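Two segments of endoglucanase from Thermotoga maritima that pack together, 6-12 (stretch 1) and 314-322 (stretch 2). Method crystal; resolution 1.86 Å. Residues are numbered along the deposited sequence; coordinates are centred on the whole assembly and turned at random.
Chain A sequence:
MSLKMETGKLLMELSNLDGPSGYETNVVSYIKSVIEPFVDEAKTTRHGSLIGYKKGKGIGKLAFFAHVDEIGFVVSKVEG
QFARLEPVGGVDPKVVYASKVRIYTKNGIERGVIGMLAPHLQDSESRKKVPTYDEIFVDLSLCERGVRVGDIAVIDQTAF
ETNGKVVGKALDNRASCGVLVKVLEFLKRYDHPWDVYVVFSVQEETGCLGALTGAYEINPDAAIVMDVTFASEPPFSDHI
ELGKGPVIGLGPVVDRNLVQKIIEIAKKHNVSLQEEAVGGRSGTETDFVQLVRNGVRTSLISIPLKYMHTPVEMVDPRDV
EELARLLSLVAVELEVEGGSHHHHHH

Stretch 1 (6-12) ETGKLLM
Stretch 2 314-322: MVDPRDVEE

Two helices that meet nearly at right angles can share only a small patch, and the side chains near the crossing must make the most of it. The contact between residues 6-12 and 314-322 of the Thermotoga maritima endoglucanase illustrates the principle. Although its partners lie more than 300 residues apart in sequence, they bury 264 Å² between them, both sides summed.

The first stretch opens with Glu6 at the N-cap position, extended at phi/psi -68/146, and then runs as regular helix from Thr7 to Met12, with phi near -63° and psi between -39° and -45°. Leu10 N, Leu11 N and Met12 N each donate to the carbonyl O four residues earlier, at 2.9 Å from Glu6 O, Thr7 O and Gly8 O respectively. The second stretch leaves a strand at Met314 and Val315, turns at Asp316 (-101/117) and enters a helix at Pro317. Along this helix phi runs from -56° to -69° and psi from -25° at Pro317 to -49° at Val320, with Glu321 N donating to Pro317 O and Glu322 N to Arg318 O, each at 2.9 Å. The two helix axes approach to 9.8 Å, and their N-to-C directions make an angle of 100°. The register is set by Gly8 and Pro317, whose CA atoms lie 5.6 Å apart; Gly8 brings no side chain to this close point, and Gly8 N is 4.1 Å from Pro317 CB.

One turn apart on the first helix, Thr7 and Leu11 both point their CA-to-CB bonds toward the second stretch. Thr7 adopts chi1 m (-59°), which serves its two branches differently. Thr7 CG2 rests 3.8 Å from Val320 CG1 and 3.9 Å from Pro317 CB, while Thr7 OG1 donates a very short hydrogen bond of 2.5 Å to Glu321 OE2. Glu321 starts sideways, yet its m, t conformation with chi3 at -62° carries the carboxylate to the threonine. A water extends this polar edge: it accepts from Thr7 N at 3.0 Å and donates to Glu321 OE2 at 2.7 Å, so the same carboxylate oxygen receives both the hydroxyl and the water that binds the first helix's backbone.

Leu11, in the m, t rotamer (-70°, 170°), supplies the apolar side. Leu11 CD1 is the common point of three contacts, at 4.2 Å from Val315 CG2, 4.0 Å from Pro317 CB and 4.1 Å from Val320 CG2. Val315 (chi1 -65°, m) and Val320 (chi1 168°, t) thus each turn a CG2 methyl to the leucine, and Pro317, with its ring in the C-gamma exo pucker, meets both Leu11 and Thr7 through CB.

The start of the second helix is fixed from within. Asp316, chi1 t (-169°), caps it by accepting from Arg318 N at Asp316 OD1, 2.8 Å away. The CA-to-CB bond of Arg318 points away from the first stretch, and the rotamer (m, t, m, with chi4 at 173°) brings the guanidinium to the same carboxylate: Arg318 NE donates to Asp316 OD1 at 3.1 Å, and Arg318 NH2 forms a salt bridge with Asp316 OD2 at 2.6 Å. Capping and pairing therefore use one side chain, beside Pro317 but without touching the other helix.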

ATOM      1  N   GLU A   6      13.171 -12.839  -3.900  1.00 33.41           N
ATOM      2  CA  GLU A   6      12.478 -13.427  -2.763  1.00 29.77           C
ATOM      3  C   GLU A   6      11.374 -12.434  -2.337  1.00 25.30           C
ATOM      4  O   GLU A   6      11.604 -11.213  -2.324  1.00 22.08           O
ATOM      5  CB  GLU A   6      13.439 -13.605  -1.591  1.00 35.61           C
ATOM      6  CG  GLU A   6      14.538 -14.621  -1.877  1.00 46.24           C
ATOM      7  CD  GLU A   6      14.163 -15.937  -1.198  1.00 51.34           C
ATOM      8  OE1 GLU A   6      13.510 -16.772  -1.859  1.00 53.13           O
ATOM      9  OE2 GLU A   6      14.530 -16.057  -0.005  1.00 54.73           O
ATOM     10  N   THR A   7      10.268 -12.977  -1.877  1.00 21.65           N
ATOM     11  CA  THR A   7       9.131 -12.149  -1.466  1.00 22.24           C
ATOM     12  C   THR A   7       9.484 -11.225  -0.317  1.00 19.29           C
ATOM     13  O   THR A   7       9.133 -10.038  -0.430  1.00 16.94           O
ATOM     14  CB  THR A   7       7.920 -13.032  -1.084  1.00 19.75           C
ATOM     15  OG1 THR A   7       7.657 -13.782  -2.291  1.00 22.99           O
ATOM     16  CG2 THR A   7       6.737 -12.123  -0.728  1.00 20.71           C
ATOM     17  N   GLY A   8      10.263 -11.740   0.621  1.00 18.43           N
ATOM     18  CA  GLY A   8      10.668 -10.897   1.770  1.00 20.50           C
ATOM     19  C   GLY A   8      11.495  -9.729   1.308  1.00 19.63           C
ATOM     20  O   GLY A   8      11.290  -8.556   1.744  1.00 20.63           O
ATOM     21  N   LYS A   9      12.456  -9.977   0.429  1.00 19.22           N
ATOM     22  CA  LYS A   9      13.298  -8.888  -0.090  1.00 20.66           C
ATOM     23  C   LYS A   9      12.496  -7.877  -0.911  1.00 19.62           C
ATOM     24  O   LYS A   9      12.785  -6.684  -0.830  1.00 18.21           O
ATOM     25  CB  LYS A   9      14.461  -9.409  -0.929  1.00 22.75           C
ATOM     26  CG  LYS A   9      15.382  -8.314  -1.464  1.00 31.98           C
ATOM     27  CD  LYS A   9      15.969  -7.469  -0.328  1.00 38.10           C
ATOM     28  CE  LYS A   9      17.420  -7.068  -0.655  1.00 38.19           C
ATOM     29  NZ  LYS A   9      17.459  -5.654  -1.169  1.00 39.32           N
ATOM     30  N   LEU A  10      11.545  -8.327  -1.726  1.00 17.40           N
ATOM     31  CA  LEU A  10      10.710  -7.436  -2.528  1.00 16.27           C
ATOM     32  C   LEU A  10       9.915  -6.507  -1.591  1.00 15.87           C
ATOM     33  O   LEU A  10       9.748  -5.322  -1.874  1.00 15.19           O
ATOM     34  CB  LEU A  10       9.711  -8.233  -3.383  1.00 14.00           C
ATOM     35  CG  LEU A  10       8.576  -7.462  -4.078  1.00 17.81           C
ATOM     36  CD1 LEU A  10       9.086  -6.511  -5.130  1.00 16.65           C
ATOM     37  CD2 LEU A  10       7.623  -8.494  -4.731  1.00 16.10           C
ATOM     38  N   LEU A  11       9.342  -7.102  -0.539  1.00 14.65           N
ATOM     39  CA  LEU A  11       8.590  -6.318   0.448  1.00 12.94           C
ATOM     40  C   LEU A  11       9.507  -5.315   1.143  1.00 13.10           C
ATOM     41  O   LEU A  11       9.024  -4.174   1.330  1.00 13.62           O
ATOM     42  CB  LEU A  11       7.937  -7.267   1.459  1.00 15.18           C
ATOM     43  CG  LEU A  11       6.785  -8.114   0.865  1.00 14.05           C
ATOM     44  CD1 LEU A  11       6.374  -9.190   1.887  1.00 17.61           C
ATOM     45  CD2 LEU A  11       5.587  -7.225   0.522  1.00 13.96           C
HETATM   46  N   MSE A  12      10.697  -5.677   1.555  1.00 13.06           N
HETATM   47  CA  MSE A  12      11.587  -4.676   2.190  1.00 14.78           C
HETATM   48  C   MSE A  12      11.940  -3.544   1.250  1.00 15.46           C
HETATM   49  O   MSE A  12      11.882  -2.330   1.611  1.00 14.78           O
HETATM   50  CB  MSE A  12      12.857  -5.406   2.692  1.00 14.52           C
HETATM   51  CG  MSE A  12      12.557  -6.213   3.955  1.00 22.50           C
HETATM   52 SE   MSE A  12      14.224  -6.861   4.672  1.00 43.31          SE
HETATM   53  CE  MSE A  12      14.626  -8.169   3.371  1.00 29.18           C
HETATM   54  N   MSE A 314       3.995  -5.043  10.476  1.00 14.94           N
HETATM   55  CA  MSE A 314       4.603  -6.360  10.272  1.00 15.20           C
HETATM   56  C   MSE A 314       3.706  -7.253   9.433  1.00 14.99           C
HETATM   57  O   MSE A 314       2.486  -7.277   9.654  1.00 17.24           O
HETATM   58  CB  MSE A 314       4.759  -7.019  11.680  1.00 16.19           C
HETATM   59  CG  MSE A 314       5.330  -8.452  11.541  1.00 22.48           C
HETATM   60 SE   MSE A 314       5.368  -9.284  13.289  1.00 42.27          SE
HETATM   61  CE  MSE A 314       6.839  -8.348  14.072  1.00 29.87           C
ATOM     62  N   VAL A 315       4.261  -7.871   8.403  1.00 14.41           N
ATOM     63  CA  VAL A 315       3.470  -8.782   7.563  1.00 14.69           C
ATOM     64  C   VAL A 315       4.272 -10.103   7.435  1.00 15.76           C
ATOM     65  O   VAL A 315       5.504 -10.130   7.651  1.00 17.09           O
ATOM     66  CB  VAL A 315       3.219  -8.266   6.145  1.00 19.89           C
ATOM     67  CG1 VAL A 315       2.349  -6.990   6.188  1.00 23.82           C
ATOM     68  CG2 VAL A 315       4.539  -7.983   5.423  1.00 18.86           C
ATOM     69  N   ASP A 316       3.542 -11.156   7.070  1.00 14.79           N
ATOM     70  CA  ASP A 316       4.185 -12.447   6.818  1.00 15.20           C
ATOM     71  C   ASP A 316       4.308 -12.616   5.322  1.00 14.82           C
ATOM     72  O   ASP A 316       3.292 -12.705   4.611  1.00 16.79           O
ATOM     73  CB  ASP A 316       3.241 -13.560   7.387  1.00 17.74           C
ATOM     74  CG  ASP A 316       3.951 -14.903   7.406  1.00 20.39           C
ATOM     75  OD1 ASP A 316       4.628 -15.214   6.400  1.00 17.37           O
ATOM     76  OD2 ASP A 316       3.898 -15.609   8.439  1.00 21.05           O
ATOM     77  N   PRO A 317       5.500 -12.708   4.729  1.00 16.47           N
ATOM     78  CA  PRO A 317       5.679 -12.874   3.308  1.00 16.30           C
ATOM     79  C   PRO A 317       4.974 -14.080   2.737  1.00 18.09           C
ATOM     80  O   PRO A 317       4.622 -14.060   1.546  1.00 16.00           O
ATOM     81  CB  PRO A 317       7.189 -12.916   3.082  1.00 18.93           C
ATOM     82  CG  PRO A 317       7.800 -12.474   4.355  1.00 19.50           C
ATOM     83  CD  PRO A 317       6.797 -12.649   5.474  1.00 17.45           C
ATOM     84  N   ARG A 318       4.709 -15.123   3.568  1.00 17.02           N
ATOM     85  CA  ARG A 318       3.970 -16.267   3.021  1.00 18.36           C
ATOM     86  C   ARG A 318       2.529 -15.903   2.713  1.00 16.70           C
ATOM     87  O   ARG A 318       1.946 -16.500   1.781  1.00 16.09           O
ATOM     88  CB  ARG A 318       3.993 -17.460   3.983  1.00 23.15           C
ATOM     89  CG  ARG A 318       5.385 -17.995   4.304  1.00 31.17           C
ATOM     90  CD  ARG A 318       5.252 -19.013   5.446  1.00 36.85           C
ATOM     91  NE  ARG A 318       4.843 -18.295   6.673  1.00 40.78           N
ATOM     92  CZ  ARG A 318       4.522 -18.893   7.802  1.00 40.44           C
ATOM     93  NH1 ARG A 318       4.558 -20.237   7.868  1.00 44.19           N
ATOM     94  NH2 ARG A 318       4.169 -18.212   8.855  1.00 41.37           N
ATOM     95  N   ASP A 319       1.876 -15.016   3.495  1.00 15.64           N
ATOM     96  CA  ASP A 319       0.515 -14.626   3.186  1.00 15.15           C
ATOM     97  C   ASP A 319       0.498 -13.881   1.849  1.00 15.92           C
ATOM     98  O   ASP A 319      -0.455 -13.940   1.047  1.00 13.87           O
ATOM     99  CB  ASP A 319      -0.066 -13.665   4.268  1.00 13.30           C
ATOM    100  CG  ASP A 319      -0.336 -14.385   5.579  1.00 18.19           C
ATOM    101  OD1 ASP A 319      -0.596 -15.635   5.590  1.00 16.80           O
ATOM    102  OD2 ASP A 319      -0.280 -13.701   6.616  1.00 17.90           O
ATOM    103  N   VAL A 320       1.558 -13.050   1.661  1.00 14.15           N
ATOM    104  CA  VAL A 320       1.681 -12.299   0.415  1.00 15.15           C
ATOM    105  C   VAL A 320       1.801 -13.221  -0.781  1.00 16.90           C
ATOM    106  O   VAL A 320       1.157 -13.045  -1.833  1.00 13.85           O
ATOM    107  CB  VAL A 320       2.874 -11.305   0.523  1.00 16.69           C
ATOM    108  CG1 VAL A 320       3.227 -10.713  -0.843  1.00 14.27           C
ATOM    109  CG2 VAL A 320       2.439 -10.165   1.461  1.00 15.57           C
ATOM    110  N   GLU A 321       2.716 -14.207  -0.685  1.00 17.64           N
ATOM    111  CA  GLU A 321       2.887 -15.137  -1.799  1.00 19.97           C
ATOM    112  C   GLU A 321       1.659 -15.995  -2.043  1.00 19.37           C
ATOM    113  O   GLU A 321       1.329 -16.252  -3.192  1.00 19.91           O
ATOM    114  CB  GLU A 321       4.038 -16.125  -1.502  1.00 27.05           C
ATOM    115  CG  GLU A 321       5.310 -15.468  -1.069  1.00 36.00           C
ATOM    116  CD  GLU A 321       6.478 -16.460  -1.007  1.00 37.59           C
ATOM    117  OE1 GLU A 321       6.389 -17.419  -0.213  1.00 39.83           O
ATOM    118  OE2 GLU A 321       7.414 -16.209  -1.773  1.00 34.96           O
ATOM    119  N   GLU A 322       1.041 -16.522  -0.959  1.00 16.63           N
ATOM    120  CA  GLU A 322      -0.160 -17.342  -1.153  1.00 17.31           C
ATOM    121  C   GLU A 322      -1.287 -16.545  -1.765  1.00 16.24           C
ATOM    122  O   GLU A 322      -2.014 -17.068  -2.603  1.00 13.96           O
ATOM    123  CB  GLU A 322      -0.611 -18.043   0.144  1.00 19.14           C
ATOM    124  CG  GLU A 322       0.376 -19.161   0.537  1.00 20.90           C
ATOM    125  CD  GLU A 322       0.284 -20.352  -0.415  1.00 25.03           C
ATOM    126  OE1 GLU A 322       1.032 -20.407  -1.408  1.00 25.07           O
ATOM    127  OE2 GLU A 322      -0.577 -21.232  -0.244  1.00 26.14           O
TER
HETATM  128  O   HOH W   1      10.122 -15.980  -2.124  1.00 36.97           O